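Local atomic coordinates of tRNA (cytosine(38)-C(5))-methyltransferase (Schizosaccharomyces pombe, PDB entry 6FDF), a protein that transfers a methyl group from S-adenosyl-L-methionine to carbon 5 of cytosine 38 in the anticodon loop of tRNA(Asp), and more weakly of tRNA(Glu). Residues C76-M81 / L327-L332; K141-C146 / G171-N176; G153-N158 / W181-V186; K200-Y205 / A287-F292. All coordinates share one frame; numbering follows the deposited sequence. Where two conformers were deposited one is given.

Interaction 1 of 4, residues C76-M81 / L327-L332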
# COMPACT_ATOMS: atom_id res chain seq x y z
N CYS A 76 -11.76 8.72 -17.58
CA CYS A 76 -11.35 7.41 -17.11
C CYS A 76 -12.52 6.63 -16.54
O CYS A 76 -13.38 7.19 -15.84
CB CYS A 76 -10.23 7.53 -16.07
SG CYS A 76 -8.64 7.94 -16.82
N LYS A 77 -12.56 5.34 -16.84
CA LYS A 77 -13.65 4.48 -16.41
C LYS A 77 -13.35 3.78 -15.09
O LYS A 77 -14.29 3.33 -14.41
CB LYS A 77 -13.93 3.45 -17.51
CG LYS A 77 -15.13 2.56 -17.29
CD LYS A 77 -15.40 1.71 -18.52
CE LYS A 77 -16.37 2.39 -19.49
NZ LYS A 77 -15.96 3.76 -19.89
N LEU A 78 -12.08 3.66 -14.71
CA LEU A 78 -11.68 3.19 -13.39
C LEU A 78 -10.87 4.29 -12.73
O LEU A 78 -9.93 4.82 -13.33
CB LEU A 78 -10.85 1.90 -13.48
CG LEU A 78 -10.10 1.52 -12.19
CD1 LEU A 78 -11.08 1.17 -11.07
CD2 LEU A 78 -9.13 0.37 -12.43
N TRP A 79 -11.24 4.66 -11.51
CA TRP A 79 -10.41 5.51 -10.66
C TRP A 79 -9.91 4.68 -9.49
O TRP A 79 -10.70 4.00 -8.83
CB TRP A 79 -11.19 6.70 -10.09
CG TRP A 79 -11.76 7.68 -11.05
CD1 TRP A 79 -11.69 7.65 -12.42
CD2 TRP A 79 -12.50 8.85 -10.71
NE1 TRP A 79 -12.35 8.75 -12.95
CE2 TRP A 79 -12.85 9.50 -11.91
CE3 TRP A 79 -12.89 9.43 -9.50
CZ2 TRP A 79 -13.58 10.68 -11.94
CZ3 TRP A 79 -13.62 10.60 -9.52
CH2 TRP A 79 -13.96 11.21 -10.73
N THR A 80 -8.60 4.71 -9.25
CA THR A 80 -8.03 4.11 -8.05
C THR A 80 -7.53 5.23 -7.14
O THR A 80 -7.11 6.29 -7.61
CB THR A 80 -6.89 3.14 -8.37
OG1 THR A 80 -5.76 3.86 -8.89
CG2 THR A 80 -7.35 2.08 -9.38
N MET A 81 -7.57 4.99 -5.83
CA MET A 81 -7.08 6.02 -4.92
C MET A 81 -6.68 5.40 -3.59
O MET A 81 -7.33 4.47 -3.11
CB MET A 81 -8.14 7.12 -4.69
CG MET A 81 -9.49 6.61 -4.23
SD MET A 81 -10.75 7.90 -4.24
CE MET A 81 -11.28 7.85 -5.94
N LEU A 327 -11.47 -8.98 -9.03
CA LEU A 327 -12.86 -9.04 -8.59
C LEU A 327 -13.65 -7.83 -9.08
O LEU A 327 -14.74 -7.97 -9.64
CB LEU A 327 -12.92 -9.13 -7.07
CG LEU A 327 -14.33 -9.15 -6.47
CD1 LEU A 327 -15.08 -10.38 -6.95
CD2 LEU A 327 -14.27 -9.10 -4.96
N LEU A 328 -13.10 -6.63 -8.87
CA LEU A 328 -13.83 -5.41 -9.19
C LEU A 328 -14.25 -5.36 -10.65
O LEU A 328 -15.39 -5.00 -10.97
CB LEU A 328 -12.96 -4.20 -8.85
CG LEU A 328 -13.52 -2.80 -9.11
CD1 LEU A 328 -14.81 -2.58 -8.34
CD2 LEU A 328 -12.48 -1.73 -8.76
N LEU A 329 -13.35 -5.73 -11.56
CA LEU A 329 -13.56 -5.52 -12.98
C LEU A 329 -14.18 -6.72 -13.69
O LEU A 329 -14.20 -6.74 -14.93
CB LEU A 329 -12.23 -5.16 -13.66
CG LEU A 329 -11.52 -3.93 -13.09
CD1 LEU A 329 -10.17 -3.77 -13.74
CD2 LEU A 329 -12.38 -2.69 -13.29
N GLU A 330 -14.68 -7.72 -12.96
CA GLU A 330 -15.30 -8.88 -13.61
C GLU A 330 -16.40 -8.52 -14.61
O GLU A 330 -16.44 -9.16 -15.67
CB GLU A 330 -15.84 -9.86 -12.55
CG GLU A 330 -14.74 -10.57 -11.79
CD GLU A 330 -15.24 -11.71 -10.92
OE1 GLU A 330 -16.45 -11.76 -10.63
OE2 GLU A 330 -14.41 -12.55 -10.53
N PRO A 331 -17.31 -7.57 -14.35
CA PRO A 331 -18.37 -7.29 -15.34
C PRO A 331 -17.84 -6.80 -16.68
O PRO A 331 -18.63 -6.70 -17.63
CB PRO A 331 -19.23 -6.22 -14.66
CG PRO A 331 -18.97 -6.41 -13.21
CD PRO A 331 -17.52 -6.78 -13.12
N LEU A 332 -16.55 -6.48 -16.79
CA LEU A 332 -16.00 -6.03 -18.06
C LEU A 332 -15.67 -7.20 -18.99
O LEU A 332 -15.42 -6.97 -20.18
CB LEU A 332 -14.74 -5.19 -17.83
CG LEU A 332 -14.99 -3.82 -17.20
CD1 LEU A 332 -13.68 -3.11 -16.89
CD2 LEU A 332 -15.85 -2.98 -18.14
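No flat group lies between Leu78 and the pair Leu328 and Leu329; here methyl meets methyl, with no ring face or edge offered from either segment. The indole of Trp79, next along the strand, is turned to the other side, where it stacks with Phe71. Leu78 does the work with both prongs of its fork. Its CD1 meets CD2 of Leu328 at 4.0 Å, the two side chains crossing at a slant, while its CD2 reaches CD1 of Leu329 more loosely, at 4.5 Å. In Leu78, CG stands anti to the backbone N (chi1 166°), which carries the fork out from the strand toward the helix. Leu328 belongs to the last turn of helix 318-328, and at Leu329 the chain leaves helical geometry before a short 3-10 turn, closed by a bond of 3.0 Å from Leu332 N to Leu329 O. Tyr121 of the adjoining strand 121-127 touches Leu78, Leu329 and Leu332 as well. The C-terminal helix of the chain is thus laid against strand 78-81, inside the Rossmann-like sheet. Buried and without a hydrogen bond between the two segments, the contact depends on dispersion and exclusion of water, with little directional constraint.

Interaction 2 of 4, residues K141-C146 / G171-N176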
# COMPACT_ATOMS: atom_id res chain seq x y z
N LYS A 141 -22.04 7.90 1.49
CA LYS A 141 -23.23 8.69 1.17
C LYS A 141 -23.22 9.16 -0.28
O LYS A 141 -24.21 9.01 -1.00
CB LYS A 141 -23.32 9.86 2.14
CG LYS A 141 -24.66 10.56 2.19
CD LYS A 141 -24.91 11.13 3.59
CE LYS A 141 -23.70 11.88 4.13
NZ LYS A 141 -23.96 12.45 5.49
N VAL A 142 -22.10 9.75 -0.73
CA VAL A 142 -22.08 10.28 -2.09
C VAL A 142 -22.06 9.15 -3.11
O VAL A 142 -22.66 9.26 -4.19
CB VAL A 142 -20.90 11.25 -2.29
CG1 VAL A 142 -19.57 10.53 -2.19
CG2 VAL A 142 -21.04 11.99 -3.62
N LEU A 143 -21.39 8.04 -2.80
CA LEU A 143 -21.37 6.90 -3.72
C LEU A 143 -22.76 6.29 -3.86
O LEU A 143 -23.22 6.01 -4.97
CB LEU A 143 -20.35 5.86 -3.26
CG LEU A 143 -18.88 6.26 -3.34
CD1 LEU A 143 -17.98 5.08 -2.98
CD2 LEU A 143 -18.53 6.79 -4.73
N ARG A 144 -23.44 6.06 -2.73
CA ARG A 144 -24.82 5.58 -2.78
C ARG A 144 -25.72 6.53 -3.57
O ARG A 144 -26.52 6.09 -4.41
CB ARG A 144 -25.37 5.40 -1.36
CG ARG A 144 -26.88 5.17 -1.29
CD ARG A 144 -27.42 5.13 0.15
NE ARG A 144 -27.59 6.45 0.74
CZ ARG A 144 -26.91 6.90 1.79
NH1 ARG A 144 -26.00 6.13 2.38
NH2 ARG A 144 -27.14 8.12 2.27
N ASN A 145 -25.58 7.83 -3.34
CA ASN A 145 -26.42 8.80 -4.05
C ASN A 145 -26.10 8.86 -5.54
O ASN A 145 -26.98 9.18 -6.35
CB ASN A 145 -26.28 10.18 -3.41
CG ASN A 145 -27.01 10.28 -2.09
OD1 ASN A 145 -27.83 9.42 -1.76
ND2 ASN A 145 -26.70 11.32 -1.33
N CYS A 146 -24.86 8.57 -5.93
CA CYS A 146 -24.48 8.54 -7.34
C CYS A 146 -24.65 7.16 -7.96
O CYS A 146 -24.13 6.92 -9.06
CB CYS A 146 -23.05 9.04 -7.52
SG CYS A 146 -22.85 10.82 -7.27
N GLY A 171 -12.42 -0.29 -0.29
CA GLY A 171 -13.74 -0.07 -0.84
C GLY A 171 -13.74 -0.32 -2.33
O GLY A 171 -12.92 0.24 -3.06
N LEU A 172 -14.63 -1.20 -2.79
CA LEU A 172 -14.80 -1.51 -4.21
C LEU A 172 -16.19 -1.07 -4.61
O LEU A 172 -17.18 -1.50 -4.01
CB LEU A 172 -14.62 -3.01 -4.47
CG LEU A 172 -13.20 -3.59 -4.58
CD1 LEU A 172 -12.41 -3.40 -3.30
CD2 LEU A 172 -13.27 -5.06 -4.95
N ALA A 173 -16.28 -0.22 -5.64
CA ALA A 173 -17.56 0.36 -6.05
C ALA A 173 -17.79 0.12 -7.54
O ALA A 173 -16.90 0.39 -8.35
CB ALA A 173 -17.61 1.87 -5.75
N ARG A 174 -18.97 -0.38 -7.88
CA ARG A 174 -19.41 -0.52 -9.27
C ARG A 174 -20.63 0.36 -9.49
O ARG A 174 -21.62 0.27 -8.75
CB ARG A 174 -19.78 -1.96 -9.61
CG ARG A 174 -18.66 -2.97 -9.51
CD ARG A 174 -19.22 -4.36 -9.69
NE ARG A 174 -18.19 -5.39 -9.78
CZ ARG A 174 -18.44 -6.70 -9.68
NH1 ARG A 174 -17.45 -7.58 -9.75
NH2 ARG A 174 -19.69 -7.12 -9.49
N LEU A 175 -20.58 1.20 -10.53
CA LEU A 175 -21.72 2.03 -10.90
C LEU A 175 -22.88 1.17 -11.42
O LEU A 175 -22.68 0.27 -12.24
CB LEU A 175 -21.30 3.04 -11.96
CG LEU A 175 -22.35 4.06 -12.41
CD1 LEU A 175 -22.68 5.04 -11.29
CD2 LEU A 175 -21.83 4.80 -13.62
N ASN A 176 -24.09 1.46 -10.93
CA ASN A 176 -25.33 0.85 -11.42
C ASN A 176 -25.24 -0.68 -11.53
O ASN A 176 -25.59 -1.27 -12.55
CB ASN A 176 -25.75 1.46 -12.76
CG ASN A 176 -26.00 2.96 -12.67
OD1 ASN A 176 -25.64 3.72 -13.58
ND2 ASN A 176 -26.64 3.39 -11.59
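Leu143 and Ala173 face each other where the end of helix 134-145 lies over strand 168-175, and the two backbones run in roughly the same sense. Their CA atoms are 7.9 Å apart, and those of Cys146 and Leu175 are at the same separation, so the two chains stay equally far apart at both pairs. The last helical bond runs from Cys146 N to Val142 O, 2.9 Å, with a weaker one to Leu143 O, and Cys146 itself is the first residue to leave helical angles.

Between the side chains, Leu143 reaches down with CD1 to the CB of Ala173, 4.3 Å away. The short alanine leaves the leucine resting close to the sheet, and both residues also touch Ile122 and Tyr148 on the flanking strands. At the far end the partner is backbone: CD1 of Leu175 comes within 3.3 Å of the carbonyl O of Cys146. CG of Leu175 is anti to its own N (chi1 -176°), and from there the methyl swings across to the helix end. Leu172 and Arg174 lie on the opposite side of the sheet, against helix 318-328 and the chain following it.

Helix 134-145 leads into strand 148-155, which pairs antiparallel with 168-175 in the 3-2-1-4-5-7-6 sheet of class I methyltransferases. Chemically the contact is thin and apolar at its centre, closing with a methyl against a carbonyl oxygen; no hydrogen bond joins the two segments, and the contact rests on apolar packing shared with Ile122 and Tyr148.

Interaction 3 of 4, residues G153-N158 / W181-V186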
# COMPACT_ATOMS: atom_id res chain seq x y z
N GLY A 153 -14.18 -4.03 3.13
CA GLY A 153 -13.68 -4.99 4.10
C GLY A 153 -12.25 -4.68 4.48
O GLY A 153 -11.59 -3.84 3.88
N ILE A 154 -11.79 -5.39 5.52
CA ILE A 154 -10.42 -5.30 5.99
C ILE A 154 -9.70 -6.58 5.60
O ILE A 154 -10.19 -7.69 5.87
CB ILE A 154 -10.36 -5.10 7.52
CG1 ILE A 154 -11.27 -3.95 7.95
CG2 ILE A 154 -8.92 -4.87 7.98
CD1 ILE A 154 -10.78 -2.60 7.52
N LEU A 155 -8.53 -6.44 4.97
CA LEU A 155 -7.76 -7.57 4.49
C LEU A 155 -6.29 -7.33 4.82
O LEU A 155 -5.81 -6.20 4.80
CB LEU A 155 -7.93 -7.78 2.98
CG LEU A 155 -9.35 -8.10 2.49
CD1 LEU A 155 -9.45 -7.93 0.98
CD2 LEU A 155 -9.73 -9.52 2.90
N SER A 156 -5.58 -8.42 5.11
CA SER A 156 -4.15 -8.34 5.36
C SER A 156 -3.45 -9.38 4.50
O SER A 156 -4.03 -10.42 4.18
CB SER A 156 -3.85 -8.60 6.84
OG SER A 156 -2.45 -8.68 7.09
N PRO A 157 -2.19 -9.13 4.11
CA PRO A 157 -1.48 -10.10 3.26
C PRO A 157 -1.35 -11.47 3.91
O PRO A 157 -1.29 -12.48 3.20
CB PRO A 157 -0.12 -9.43 3.02
CG PRO A 157 -0.39 -7.97 3.19
CD PRO A 157 -1.42 -7.88 4.28
N ASN A 158 -1.29 -11.54 5.24
CA ASN A 158 -1.14 -12.86 5.85
C ASN A 158 -2.41 -13.69 5.79
O ASN A 158 -2.42 -14.82 6.31
CB ASN A 158 -0.63 -12.73 7.29
CG ASN A 158 -1.53 -11.89 8.18
OD1 ASN A 158 -2.75 -11.80 7.96
ND2 ASN A 158 -0.94 -11.28 9.20
N TRP A 181 -22.38 -9.63 -4.90
CA TRP A 181 -20.94 -9.82 -4.75
C TRP A 181 -20.57 -9.55 -3.31
O TRP A 181 -21.34 -8.99 -2.53
CB TRP A 181 -20.13 -8.92 -5.70
CG TRP A 181 -20.29 -7.42 -5.54
CD1 TRP A 181 -21.38 -6.74 -5.07
CD2 TRP A 181 -19.31 -6.42 -5.87
NE1 TRP A 181 -21.14 -5.39 -5.09
CE2 TRP A 181 -19.87 -5.17 -5.57
CE3 TRP A 181 -18.01 -6.48 -6.38
CZ2 TRP A 181 -19.18 -3.97 -5.77
CZ3 TRP A 181 -17.32 -5.29 -6.58
CH2 TRP A 181 -17.91 -4.05 -6.27
N SER A 182 -19.36 -9.98 -2.95
CA SER A 182 -18.87 -9.88 -1.59
C SER A 182 -17.36 -9.75 -1.63
O SER A 182 -16.71 -10.36 -2.48
CB SER A 182 -19.28 -11.09 -0.75
OG SER A 182 -18.60 -11.10 0.50
N ILE A 183 -16.82 -8.96 -0.71
CA ILE A 183 -15.37 -8.82 -0.61
C ILE A 183 -14.70 -10.17 -0.40
O ILE A 183 -13.56 -10.39 -0.83
CB ILE A 183 -15.02 -7.82 0.51
CG1 ILE A 183 -13.57 -7.34 0.37
CG2 ILE A 183 -15.29 -8.41 1.89
CD1 ILE A 183 -13.43 -6.11 -0.49
N ASP A 184 -15.41 -11.12 0.23
CA ASP A 184 -14.82 -12.42 0.52
C ASP A 184 -14.61 -13.27 -0.72
O ASP A 184 -13.91 -14.28 -0.64
CB ASP A 184 -15.69 -13.16 1.53
CG ASP A 184 -15.73 -12.48 2.88
OD1 ASP A 184 -14.67 -12.00 3.34
OD2 ASP A 184 -16.81 -12.44 3.50
N ASP A 185 -15.20 -12.89 -1.86
CA ASP A 185 -14.97 -13.62 -3.09
C ASP A 185 -13.51 -13.56 -3.51
O ASP A 185 -13.05 -14.40 -4.29
CB ASP A 185 -15.87 -13.09 -4.21
CG ASP A 185 -17.34 -13.11 -3.82
OD1 ASP A 185 -17.75 -14.05 -3.11
OD2 ASP A 185 -18.08 -12.19 -4.22
N VAL A 186 -12.77 -12.58 -2.99
CA VAL A 186 -11.38 -12.38 -3.35
C VAL A 186 -10.52 -13.58 -2.98
O VAL A 186 -9.45 -13.78 -3.57
CB VAL A 186 -10.86 -11.09 -2.67
CG1 VAL A 186 -10.53 -11.32 -1.21
CG2 VAL A 186 -9.69 -10.52 -3.42
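Leu155 and Val186 reach toward each other tip to tip, CD1 of the leucine 4.2 Å from CG1 of the valine. The same Leu155 CD1 also lies 4.2 Å from CG1 of Ile183, so one methyl sits against two residues of the 3-10 turn, Ile183 and Val186. In Val186, CG1 takes the place between backbone N and carbonyl carbon and thereby faces the strand. Ile183 extends further along the strand and brings CD1 to 4.2 Å from Gly153 N. Gly153 has no CB, and one built there would fall only 3.0 Å from Ile183 CG2, so the isoleucine lies over the backbone where a side chain would crowd it. The turn is braced from within: Ser182 OG accepts from Asp184 N at 3.2 Å, an ST turn, and Ser182 N gives its hydrogen to Asp185 OD2 at 2.9 Å, meeting that oxygen from above the carboxylate plane. In the fold, the turn covers the edge strand 148-155 of the seven-stranded sheet. Leu324 of helix 318-328 touches Leu155, Ile183 and Val186 alike, and Ile183 also rests on Leu172 of strand 168-175, so turn, edge strand, neighbouring strand and C-terminal helix share one apolar seam.

Interaction 4 of 4, residues K200-Y205 / A287-F292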
# COMPACT_ATOMS: atom_id res chain seq x y z
N LYS A 200 4.49 -19.76 2.72
CA LYS A 200 5.61 -18.85 2.52
C LYS A 200 6.12 -18.34 3.85
O LYS A 200 5.36 -18.04 4.77
CB LYS A 200 5.21 -17.71 1.59
CG LYS A 200 4.88 -18.21 0.20
CD LYS A 200 5.01 -17.13 -0.85
CE LYS A 200 4.69 -17.68 -2.23
NZ LYS A 200 5.68 -18.73 -2.62
N ARG A 201 7.44 -18.23 3.94
CA ARG A 201 8.11 -17.76 5.14
C ARG A 201 9.08 -16.66 4.74
O ARG A 201 9.28 -16.38 3.55
CB ARG A 201 8.82 -18.92 5.86
CG ARG A 201 7.84 -19.98 6.35
CD ARG A 201 8.52 -21.22 6.89
NE ARG A 201 7.53 -22.24 7.27
CZ ARG A 201 6.94 -22.29 8.46
NH1 ARG A 201 7.23 -21.39 9.39
NH2 ARG A 201 6.05 -23.24 8.72
N ILE A 202 9.66 -16.01 5.75
CA ILE A 202 10.54 -14.87 5.51
C ILE A 202 11.66 -15.23 4.54
O ILE A 202 12.01 -14.44 3.65
CB ILE A 202 11.09 -14.34 6.85
CG1 ILE A 202 9.95 -13.80 7.70
CG2 ILE A 202 12.12 -13.26 6.61
CD1 ILE A 202 9.19 -12.67 7.05
N ARG A 203 12.23 -16.43 4.69
CA ARG A 203 13.35 -16.85 3.84
C ARG A 203 13.02 -16.77 2.36
O ARG A 203 13.91 -16.58 1.53
CB ARG A 203 13.77 -18.28 4.19
CG ARG A 203 12.64 -19.30 4.03
CD ARG A 203 13.14 -20.74 4.16
NE ARG A 203 12.94 -21.29 5.50
CZ ARG A 203 12.03 -22.20 5.81
NH1 ARG A 203 11.93 -22.64 7.06
NH2 ARG A 203 11.22 -22.68 4.88
N ASP A 204 11.74 -16.89 2.00
CA ASP A 204 11.35 -16.87 0.60
C ASP A 204 11.45 -15.49 -0.02
O ASP A 204 11.35 -15.36 -1.25
CB ASP A 204 9.92 -17.41 0.44
CG ASP A 204 9.81 -18.87 0.83
OD1 ASP A 204 10.52 -19.71 0.23
OD2 ASP A 204 9.02 -19.18 1.75
N TYR A 205 11.64 -14.45 0.79
CA TYR A 205 11.73 -13.08 0.31
C TYR A 205 13.12 -12.47 0.50
O TYR A 205 13.37 -11.38 -0.03
CB TYR A 205 10.69 -12.21 1.03
CG TYR A 205 9.27 -12.64 0.74
CD1 TYR A 205 8.73 -13.77 1.36
CD2 TYR A 205 8.47 -11.94 -0.16
CE1 TYR A 205 7.44 -14.18 1.09
CE2 TYR A 205 7.17 -12.35 -0.42
CZ TYR A 205 6.67 -13.47 0.20
OH TYR A 205 5.38 -13.87 -0.06
N ALA A 287 10.10 -4.32 -0.40
CA ALA A 287 9.34 -4.30 -1.65
C ALA A 287 8.80 -5.68 -1.99
O ALA A 287 7.63 -5.83 -2.39
CB ALA A 287 10.21 -3.76 -2.78
N ARG A 288 9.63 -6.71 -1.86
CA ARG A 288 9.19 -8.08 -2.14
C ARG A 288 8.07 -8.50 -1.21
O ARG A 288 7.07 -9.09 -1.65
CB ARG A 288 10.37 -9.04 -2.02
CG ARG A 288 11.41 -8.92 -3.11
CD ARG A 288 12.59 -9.81 -2.77
NE ARG A 288 13.60 -9.84 -3.82
CZ ARG A 288 14.75 -10.49 -3.72
NH1 ARG A 288 15.04 -11.16 -2.62
NH2 ARG A 288 15.61 -10.47 -4.73
N LEU A 289 8.19 -8.20 0.08
CA LEU A 289 7.13 -8.56 1.02
C LEU A 289 5.84 -7.83 0.71
O LEU A 289 4.75 -8.31 1.06
CB LEU A 289 7.58 -8.28 2.45
CG LEU A 289 8.60 -9.28 2.98
CD1 LEU A 289 9.39 -8.68 4.15
CD2 LEU A 289 7.90 -10.57 3.41
N MET A 290 5.92 -6.67 0.06
CA MET A 290 4.72 -5.93 -0.33
C MET A 290 4.24 -6.28 -1.73
O MET A 290 3.29 -5.66 -2.22
CB MET A 290 4.98 -4.42 -0.20
CG MET A 290 5.19 -4.00 1.25
SD MET A 290 5.40 -2.22 1.43
CE MET A 290 5.57 -2.08 3.20
N GLY A 291 4.87 -7.26 -2.37
CA GLY A 291 4.42 -7.77 -3.65
C GLY A 291 4.93 -7.05 -4.88
O GLY A 291 4.46 -7.34 -5.98
N PHE A 292 5.88 -6.14 -4.73
CA PHE A 292 6.43 -5.46 -5.89
C PHE A 292 7.33 -6.40 -6.68
O PHE A 292 8.05 -7.21 -6.08
CB PHE A 292 7.21 -4.22 -5.46
CG PHE A 292 6.33 -3.07 -5.06
CD1 PHE A 292 5.84 -2.97 -3.78
CD2 PHE A 292 5.99 -2.10 -5.99
CE1 PHE A 292 5.02 -1.92 -3.41
CE2 PHE A 292 5.17 -1.05 -5.64
CZ PHE A 292 4.69 -0.96 -4.35
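Tyr205 lays one face of its ring against CD2 of Leu289, a CH-pi contact with the methyl 3.9 Å from the ring centroid and 19° off the normal. The methyl is displaced toward the rim, and its closest ring atom is Tyr205 CG, at 3.6 Å. Ile202, one turn back in the 3-10 segment, adds its CD1 to the same Leu289 CD2 at 4.4 Å. The edge of the ring is used too: Arg288 O lies close to the ring plane, 3.5 Å from Tyr205 CD2, and Arg288 CB is at the rim beside it.

Arg288 then passes by the tyrosine with its chain extended from CG to NE, which sets its guanidinium beside the Tyr205 carbonyl. NH1 donates to Tyr205 O at 3.1 Å and 167°; the oxygen lies in the guanidinium plane, but the donor stands 56° above the carbonyl plane, away from a lone-pair direction. NE makes a salt bridge with Glu294. Cut back to an alanine, the side chain would probably leave the Tyr205 carbonyl without this donor and Glu294 without this charged mate.

Helix 283-289 ends here in a Schellman motif, Phe292 N bonding to Ala287 O and Gly291 N to Arg288 O, with Gly291 at positive phi. The helix end is thereby joined to the 3-10 turn of the long connection that precedes helix 219-225. An apolar face contact and a charged donor to a main-chain carbonyl work side by side, the first supplying buried surface and the second direction.

Overall arrangement
Interactions 1, 2 and 3 meet around the seven-stranded sheet, while interaction 4 stands apart. Arg174 joins the first three: NH1 lies 2.7 Å from Leu327 O and NE 3.1 Å from Leu328 O, probable hydrogen bonds to the end of the last helix, and its guanidinium makes a cation-pi contact with Trp181. Interactions 2 and 3 cross along the chain, and both are nested inside the loop closed by interaction 1. The centres of interactions 3 and 4 are 20 Å apart, with nearest atoms about 5 Å away. Bound S-adenosyl-L-homocysteine is about 13 Å from the side chain of Leu78 and about 14 Å from that of Leu289; the side chains of Leu143 and Cys85, the predicted catalytic residue, are about 12 Å apart.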